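Local coordinates for protein aspartokinase (Synechocystis, PDB 3L76) that probably catalyses the ATP-dependent phosphorylation of aspartate to 4-phospho-L-aspartate, and binds lysine and threonine at sites formed by its ACT domains, at residues 91-96 and 127-132; 197-202 and 240-245; 259-264 and 414-419. All coordinates share one frame; numbering follows the deposited sequence.

Interaction 1 of 3, residues 91-96 and 127-132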
loop_
_atom_site.group_PDB
_atom_site.type_symbol
_atom_site.label_atom_id
_atom_site.label_comp_id
_atom_site.label_asym_id
_atom_site.label_seq_id
_atom_site.Cartn_x
_atom_site.Cartn_y
_atom_site.Cartn_z
ATOM N N PRO A 91 10.490 3.620 -22.385
ATOM C CA PRO A 91 9.531 2.543 -22.129
ATOM C C PRO A 91 9.880 1.810 -20.833
ATOM O O PRO A 91 10.979 1.280 -20.693
ATOM C CB PRO A 91 9.705 1.623 -23.337
ATOM C CG PRO A 91 10.181 2.533 -24.427
ATOM C CD PRO A 91 11.043 3.564 -23.750
ATOM N N ALA A 92 8.946 1.800 -19.893
ATOM C CA ALA A 92 9.152 1.160 -18.611
ATOM C C ALA A 92 7.901 0.396 -18.225
ATOM O O ALA A 92 6.933 0.366 -18.983
ATOM C CB ALA A 92 9.481 2.199 -17.560
ATOM N N ILE A 93 7.923 -0.219 -17.045
ATOM C CA ILE A 93 6.762 -0.943 -16.536
ATOM C C ILE A 93 6.988 -1.405 -15.104
ATOM O O ILE A 93 8.063 -1.893 -14.764
ATOM C CB ILE A 93 6.424 -2.172 -17.403
ATOM C CG1 ILE A 93 5.094 -2.794 -16.961
ATOM C CG2 ILE A 93 7.575 -3.203 -17.373
ATOM C CD1 ILE A 93 4.717 -4.050 -17.749
ATOM N N SER A 94 5.966 -1.262 -14.271
ATOM C CA SER A 94 6.063 -1.669 -12.875
ATOM C C SER A 94 5.492 -3.057 -12.642
ATOM O O SER A 94 4.313 -3.292 -12.881
ATOM C CB SER A 94 5.351 -0.669 -11.972
ATOM O OG SER A 94 5.845 0.638 -12.195
ATOM N N LEU A 95 6.340 -3.972 -12.172
ATOM C CA LEU A 95 5.902 -5.308 -11.776
ATOM C C LEU A 95 5.859 -5.447 -10.244
ATOM O O LEU A 95 6.615 -4.791 -9.525
ATOM C CB LEU A 95 6.796 -6.383 -12.391
ATOM C CG LEU A 95 6.687 -6.577 -13.896
ATOM C CD1 LEU A 95 7.469 -7.813 -14.316
ATOM C CD2 LEU A 95 5.221 -6.688 -14.307
ATOM N N THR A 96 4.974 -6.316 -9.764
ATOM C CA THR A 96 4.676 -6.427 -8.341
ATOM C C THR A 96 4.341 -7.873 -7.977
ATOM O O THR A 96 3.936 -8.661 -8.839
ATOM C CB THR A 96 3.478 -5.519 -7.962
ATOM O OG1 THR A 96 3.873 -4.558 -6.978
ATOM C CG2 THR A 96 2.313 -6.342 -7.435
ATOM N N GLU A 127 11.582 -6.872 -23.532
ATOM C CA GLU A 127 11.663 -6.404 -24.917
ATOM C C GLU A 127 11.147 -4.983 -25.099
ATOM O O GLU A 127 9.961 -4.758 -25.361
ATOM C CB GLU A 127 10.969 -7.373 -25.868
ATOM C CG GLU A 127 11.840 -8.574 -26.236
ATOM C CD GLU A 127 12.417 -9.285 -25.020
ATOM O OE1 GLU A 127 13.264 -8.681 -24.327
ATOM O OE2 GLU A 127 12.036 -10.450 -24.763
ATOM N N GLY A 128 12.072 -4.039 -24.947
ATOM C CA GLY A 128 11.786 -2.623 -25.048
ATOM C C GLY A 128 11.870 -1.918 -23.705
ATOM O O GLY A 128 12.511 -0.871 -23.571
ATOM N N LYS A 129 11.230 -2.511 -22.702
ATOM C CA LYS A 129 10.952 -1.824 -21.443
ATOM C C LYS A 129 12.012 -2.022 -20.351
ATOM O O LYS A 129 12.617 -3.092 -20.236
ATOM C CB LYS A 129 9.585 -2.273 -20.919
ATOM C CG LYS A 129 8.427 -1.950 -21.854
ATOM C CD LYS A 129 7.300 -2.967 -21.723
ATOM C CE LYS A 129 6.027 -2.476 -22.391
ATOM N NZ LYS A 129 5.358 -1.438 -21.564
ATOM N N VAL A 130 12.247 -0.988 -19.547
ATOM C CA VAL A 130 12.959 -1.225 -18.306
ATOM C C VAL A 130 11.938 -1.704 -17.299
ATOM O O VAL A 130 10.915 -1.054 -17.084
ATOM C CB VAL A 130 13.792 -0.019 -17.756
ATOM C CG1 VAL A 130 14.066 1.056 -18.781
ATOM C CG2 VAL A 130 13.348 0.458 -16.372
ATOM N N VAL A 131 12.179 -2.873 -16.721
ATOM C CA VAL A 131 11.242 -3.355 -15.731
ATOM C C VAL A 131 11.630 -2.948 -14.325
ATOM O O VAL A 131 12.725 -3.217 -13.843
ATOM C CB VAL A 131 10.811 -4.847 -15.897
ATOM C CG1 VAL A 131 11.439 -5.543 -17.102
ATOM C CG2 VAL A 131 10.770 -5.615 -14.597
ATOM N N VAL A 132 10.711 -2.234 -13.701
ATOM C CA VAL A 132 10.909 -1.685 -12.385
ATOM C C VAL A 132 10.052 -2.514 -11.458
ATOM O O VAL A 132 8.843 -2.631 -11.672
ATOM C CB VAL A 132 10.449 -0.243 -12.353
ATOM C CG1 VAL A 132 10.534 0.323 -10.944
ATOM C CG2 VAL A 132 11.262 0.577 -13.354
#

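Interaction 2 of 3, residues 197-202 and 240-245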
loop_
_atom_site.group_PDB
_atom_site.type_symbol
_atom_site.label_atom_id
_atom_site.label_comp_id
_atom_site.label_asym_id
_atom_site.label_seq_id
_atom_site.Cartn_x
_atom_site.Cartn_y
_atom_site.Cartn_z
ATOM N N ILE A 197 36.877 -4.445 -3.442
ATOM C CA ILE A 197 36.892 -5.185 -2.191
ATOM C C ILE A 197 36.264 -6.547 -2.453
ATOM O O ILE A 197 35.352 -6.655 -3.276
ATOM C CB ILE A 197 36.135 -4.451 -1.067
ATOM C CG1 ILE A 197 36.354 -5.175 0.271
ATOM C CG2 ILE A 197 34.644 -4.355 -1.384
ATOM C CD1 ILE A 197 35.664 -4.537 1.467
ATOM N N THR A 198 36.755 -7.592 -1.787
ATOM C CA THR A 198 36.162 -8.916 -1.974
ATOM C C THR A 198 34.901 -9.080 -1.132
ATOM O O THR A 198 34.740 -8.433 -0.101
ATOM C CB THR A 198 37.143 -10.087 -1.667
ATOM O OG1 THR A 198 37.330 -10.225 -0.255
ATOM C CG2 THR A 198 38.479 -9.889 -2.348
ATOM N N CYS A 199 33.996 -9.934 -1.591
ATOM C CA CYS A 199 32.815 -10.260 -0.819
ATOM C C CYS A 199 33.229 -10.616 0.598
ATOM O O CYS A 199 32.707 -10.061 1.570
ATOM C CB CYS A 199 32.057 -11.431 -1.456
ATOM S SG CYS A 199 31.281 -11.020 -3.050
ATOM N N ASP A 200 34.179 -11.536 0.716
ATOM C CA ASP A 200 34.585 -12.016 2.023
ATOM C C ASP A 200 35.127 -10.881 2.888
ATOM O O ASP A 200 34.811 -10.796 4.076
ATOM C CB ASP A 200 35.577 -13.169 1.896
ATOM C CG ASP A 200 34.897 -14.475 1.553
ATOM O OD1 ASP A 200 33.725 -14.643 1.935
ATOM O OD2 ASP A 200 35.524 -15.340 0.917
ATOM N N GLU A 201 35.911 -9.999 2.275
ATOM C CA GLU A 201 36.438 -8.841 2.971
ATOM C C GLU A 201 35.294 -7.953 3.388
ATOM O O GLU A 201 35.279 -7.441 4.495
ATOM C CB GLU A 201 37.415 -8.058 2.087
ATOM C CG GLU A 201 38.706 -8.795 1.784
ATOM C CD GLU A 201 39.570 -8.075 0.778
ATOM O OE1 GLU A 201 40.773 -8.388 0.705
ATOM O OE2 GLU A 201 39.048 -7.202 0.058
ATOM N N MET A 202 34.333 -7.776 2.488
ATOM C CA MET A 202 33.205 -6.890 2.737
ATOM C C MET A 202 32.399 -7.422 3.904
ATOM O O MET A 202 31.893 -6.660 4.727
ATOM C CB MET A 202 32.332 -6.776 1.491
ATOM C CG MET A 202 31.196 -5.748 1.592
ATOM S SD MET A 202 31.773 -4.058 1.796
ATOM C CE MET A 202 31.238 -3.698 3.470
ATOM N N THR A 240 32.665 1.611 -5.739
ATOM C CA THR A 240 33.426 0.486 -5.213
ATOM C C THR A 240 32.896 -0.860 -5.715
ATOM O O THR A 240 31.738 -1.217 -5.501
ATOM C CB THR A 240 33.437 0.483 -3.670
ATOM O OG1 THR A 240 33.988 1.716 -3.185
ATOM C CG2 THR A 240 34.258 -0.680 -3.151
ATOM N N LYS A 241 33.766 -1.600 -6.386
ATOM C CA LYS A 241 33.430 -2.893 -6.953
ATOM C C LYS A 241 33.574 -4.005 -5.910
ATOM O O LYS A 241 34.634 -4.189 -5.321
ATOM C CB LYS A 241 34.335 -3.163 -8.156
ATOM C CG LYS A 241 34.019 -4.424 -8.926
ATOM C CD LYS A 241 34.927 -4.546 -10.143
ATOM C CE LYS A 241 35.010 -3.224 -10.882
ATOM N NZ LYS A 241 35.511 -3.407 -12.269
ATOM N N VAL A 242 32.495 -4.737 -5.675
ATOM C CA VAL A 242 32.535 -5.853 -4.750
ATOM C C VAL A 242 32.698 -7.164 -5.522
ATOM O O VAL A 242 31.795 -7.625 -6.210
ATOM C CB VAL A 242 31.296 -5.891 -3.836
ATOM C CG1 VAL A 242 31.336 -7.120 -2.942
ATOM C CG2 VAL A 242 31.229 -4.634 -2.997
ATOM N N VAL A 243 33.869 -7.763 -5.377
ATOM C CA VAL A 243 34.355 -8.788 -6.286
ATOM C C VAL A 243 34.157 -10.207 -5.742
ATOM O O VAL A 243 34.358 -10.467 -4.558
ATOM C CB VAL A 243 35.848 -8.526 -6.590
ATOM C CG1 VAL A 243 36.463 -9.651 -7.396
ATOM C CG2 VAL A 243 36.004 -7.199 -7.286
ATOM N N ALA A 244 33.768 -11.122 -6.619
ATOM C CA ALA A 244 33.426 -12.477 -6.210
ATOM C C ALA A 244 34.277 -13.508 -6.956
ATOM O O ALA A 244 34.911 -13.184 -7.949
ATOM C CB ALA A 244 31.925 -12.720 -6.463
ATOM N N PRO A 245 34.273 -14.766 -6.500
ATOM C CA PRO A 245 34.917 -15.787 -7.329
ATOM C C PRO A 245 34.048 -16.027 -8.556
ATOM O O PRO A 245 32.827 -15.965 -8.444
ATOM C CB PRO A 245 34.881 -17.038 -6.446
ATOM C CG PRO A 245 34.337 -16.599 -5.113
ATOM C CD PRO A 245 33.564 -15.355 -5.354
#

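Interaction 3 of 3, residues 259-264 and 414-419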
loop_
_atom_site.group_PDB
_atom_site.type_symbol
_atom_site.label_atom_id
_atom_site.label_comp_id
_atom_site.label_asym_id
_atom_site.label_seq_id
_atom_site.Cartn_x
_atom_site.Cartn_y
_atom_site.Cartn_z
ATOM N N LYS A 259 18.653 -17.465 6.503
ATOM C CA LYS A 259 19.529 -18.455 7.133
ATOM C C LYS A 259 20.547 -17.753 8.024
ATOM O O LYS A 259 21.221 -16.825 7.585
ATOM C CB LYS A 259 20.267 -19.271 6.067
ATOM C CG LYS A 259 19.721 -20.675 5.835
ATOM C CD LYS A 259 20.668 -21.485 4.949
ATOM C CE LYS A 259 21.348 -20.591 3.914
ATOM N NZ LYS A 259 22.229 -21.366 2.990
ATOM N N ALA A 260 20.665 -18.185 9.275
ATOM C CA ALA A 260 21.682 -17.618 10.157
ATOM C C ALA A 260 23.056 -18.040 9.666
ATOM O O ALA A 260 23.992 -17.261 9.669
ATOM C CB ALA A 260 21.478 -18.075 11.578
ATOM N N VAL A 261 23.146 -19.277 9.200
ATOM C CA VAL A 261 24.413 -19.867 8.840
ATOM C C VAL A 261 24.435 -20.291 7.381
ATOM O O VAL A 261 23.606 -21.067 6.946
ATOM C CB VAL A 261 24.696 -21.087 9.737
ATOM C CG1 VAL A 261 25.779 -21.993 9.120
ATOM C CG2 VAL A 261 25.047 -20.622 11.146
ATOM N N ASP A 262 25.404 -19.768 6.644
ATOM C CA ASP A 262 25.623 -20.129 5.256
ATOM C C ASP A 262 26.408 -21.420 5.056
ATOM O O ASP A 262 26.176 -22.133 4.085
ATOM C CB ASP A 262 26.374 -19.023 4.550
ATOM C CG ASP A 262 26.376 -19.206 3.051
ATOM O OD1 ASP A 262 25.299 -19.462 2.462
ATOM O OD2 ASP A 262 27.453 -19.078 2.462
ATOM N N GLY A 263 27.351 -21.712 5.953
ATOM C CA GLY A 263 28.213 -22.859 5.750
ATOM C C GLY A 263 28.923 -23.405 6.964
ATOM O O GLY A 263 29.053 -22.733 7.973
ATOM N N VAL A 264 29.368 -24.653 6.856
ATOM C CA VAL A 264 30.173 -25.303 7.884
ATOM C C VAL A 264 31.570 -25.516 7.321
ATOM O O VAL A 264 31.719 -25.861 6.141
ATOM C CB VAL A 264 29.624 -26.712 8.297
ATOM C CG1 VAL A 264 30.617 -27.405 9.185
ATOM C CG2 VAL A 264 28.324 -26.611 9.035
ATOM N N ASN A 414 23.837 -30.958 9.917
ATOM C CA ASN A 414 22.403 -31.212 10.172
ATOM C C ASN A 414 21.676 -30.096 10.896
ATOM O O ASN A 414 20.597 -29.698 10.495
ATOM C CB ASN A 414 22.209 -32.477 11.008
ATOM C CG ASN A 414 21.980 -33.711 10.167
ATOM O OD1 ASN A 414 22.130 -33.687 8.947
ATOM N ND2 ASN A 414 21.612 -34.804 10.822
ATOM N N ALA A 415 22.246 -29.613 11.988
ATOM C CA ALA A 415 21.558 -28.615 12.795
ATOM C C ALA A 415 21.336 -27.303 12.059
ATOM O O ALA A 415 20.345 -26.635 12.280
ATOM C CB ALA A 415 22.293 -28.355 14.094
ATOM N N PHE A 416 22.258 -26.927 11.190
ATOM C CA PHE A 416 22.116 -25.672 10.466
ATOM C C PHE A 416 21.667 -25.865 9.007
ATOM O O PHE A 416 21.606 -24.905 8.242
ATOM C CB PHE A 416 23.423 -24.890 10.506
ATOM C CG PHE A 416 23.771 -24.362 11.855
ATOM C CD1 PHE A 416 24.698 -25.021 12.667
ATOM C CD2 PHE A 416 23.185 -23.200 12.314
ATOM C CE1 PHE A 416 25.017 -24.520 13.917
ATOM C CE2 PHE A 416 23.497 -22.696 13.572
ATOM C CZ PHE A 416 24.415 -23.354 14.374
ATOM N N GLY A 417 21.380 -27.106 8.626
ATOM C CA GLY A 417 20.939 -27.412 7.275
ATOM C C GLY A 417 21.832 -26.932 6.144
ATOM O O GLY A 417 21.333 -26.520 5.099
ATOM N N VAL A 418 23.147 -27.007 6.333
ATOM C CA VAL A 418 24.089 -26.619 5.280
ATOM C C VAL A 418 25.100 -27.741 4.969
ATOM O O VAL A 418 25.180 -28.728 5.678
ATOM C CB VAL A 418 24.815 -25.344 5.669
ATOM C CG1 VAL A 418 23.808 -24.333 6.173
ATOM C CG2 VAL A 418 25.832 -25.645 6.747
ATOM N N THR A 419 25.883 -27.620 3.914
ATOM C CA THR A 419 26.816 -28.704 3.616
ATOM C C THR A 419 28.252 -28.280 3.918
ATOM O O THR A 419 28.578 -27.081 3.872
ATOM C CB THR A 419 26.661 -29.169 2.162
ATOM O OG1 THR A 419 25.835 -30.336 2.133
ATOM C CG2 THR A 419 28.014 -29.516 1.550
HETATM O O HOH W 1 21.530 -22.196 8.691
#

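Interaction 1 of 3, residues 91-96 and 127-132
Ile93 and Val131 sit side by side on neighbouring strands and point the same way. The methyl CG2 of Ile93 lies 3.9 Å from CB of Val131, while CG1 of Ile93, anti to the backbone N (chi1 -172°), extends the chain away from that branch. Leu95 approaches the same valine differently: the two side chains cross obliquely, and Leu95 CD1 rests 4.0 Å from Val131 CG2. Helix 121-125 covers this side through Leu125 and Glu122.

The strands run parallel, their axes inclined by 31°, within the central sheet of the amino acid kinase fold, which carries helices on both of its faces. Val130 N donates to Pro91 O (2.8 Å), Val132 N to Ile93 O (2.9 Å) and Leu95 N to Val132 O (2.9 Å), and a weak bond from Ile93 N to Val130 O lies between the first two. On the other face Ala92 CB stands only loosely beside Val130 CG2, at 4.4 Å, both packed by Leu85 of helix 63-87. Farther along that face, the hydroxyl of buried Ser94 is held by Ile78 O, the Ser82 hydroxyl and Glu65 of the second subunit, placing this end of the strand pair at the contact with that subunit.

Interaction 2 of 3, residues 197-202 and 240-245
The flat groups joining Ile197 to Val243 are backbone amides. Ile197 N donates to Lys241 O (2.9 Å), and Val243 N donates a hydrogen bond to Ile197 O (2.8 Å), in the plane of the Ile197 carbonyl; the CA-H of Val242 also approaches this oxygen, with Val242 CA 3.3 Å from Ile197 O. Two residues after Ile197, Cys199 N donates to Val243 O (3.0 Å) from a position tilted 21° out of that carbonyl's plane. On one face of the paired strands Ile197 and Val242 lie side by side, CG2 of Ile197 being 3.8 Å from CG2 of Val242; the opposite face carries Thr198 and Val243.

This is a short parallel pair, 196-198 with 240-243, in the sheet of the kinase domain, and strand 196-198 gives way directly to helix 199-204. Thr198 is the N-cap and forms a capping box with Glu201: Glu201 N is bonded to Thr198 OG1, and Thr198 N to Glu201 OE2, although both side-chain oxygens are less surely placed. Glu201 OE1 accepts from Ser535 N and OE2 faces Arg436; together they probably link the helix start to the ACT region.

Cys199 continues the apolar side. With SG anti to the carbonyl carbon (chi1 -69°), the sulfur comes 3.9 Å from both Val242 CG1 and Ala244 CB, and Val218 of helix 215-224 packs on Cys199 and Val242 alike. Thr240 turns its hydroxyl to Met194 O and Ile180 N, while its methyl CG2 faces Ile197 CG2 at 4.1 Å.

Interaction 3 of 3, residues 259-264 and 414-419
A Schellman motif ends helix 405-415 of an ACT domain, with Gly417 at positive phi; on either side of this glycine, Phe416 packs on Val261, just before strand 263-267, and Val418 on Val261 and on Val264 within it. The side chains of Val261 and Phe416 cross at about a right angle. CG2 of Val261 approaches the ring obliquely, 3.4 Å from Phe416 CD2 and 3.5 Å from Phe416 CE2, while Val261 CG1 faces Phe416 CB at 4.0 Å. The aromatic ring also makes a cation-pi contact with Lys374 and touches Ile360. An alanine in place of Phe416 would probably open a gap beside Val261 CG2 and leave Lys374 without its aromatic partner.

A water joins the two backbones, donating to Val261 O (2.9 Å) and to Phe416 O (2.7 Å). At Asp262 and Gly263, facing Ala361, the incoming strand has a classic beta bulge; Val418 leans over this irregular stretch with its two methyls divided. CG1, anti to the carbonyl carbon (chi1 -47°), lies 3.4 Å from Val261 O, whereas Val418 CG2 meets Val264 CG2 at 3.5 Å as the two side chains cross at a slant. Asp262 points away from this packing: its carboxylate pairs with Arg222 and Asn223 of the kinase domain, and Lys259 NZ makes a long salt bridge to Asp262 OD1.

Overall arrangement
The three contacts illustrate how a multidomain enzyme is built from local pairings linked at a distance. Interactions 1 and 2 belong to the same mixed sheet of the kinase domain, yet their centres are 30 Å apart, the first lying toward the second subunit and the second toward the ACT domains. Interaction 3 is closer to interaction 2, with nearest atoms about 8 Å apart, and Arg222 bridges that gap by pairing with both Asp200 and Asp262. A bound lysine lies near interaction 3: the Val261 side chain is about 9 Å from it, and touches Ile371, a residue of a lysine pocket.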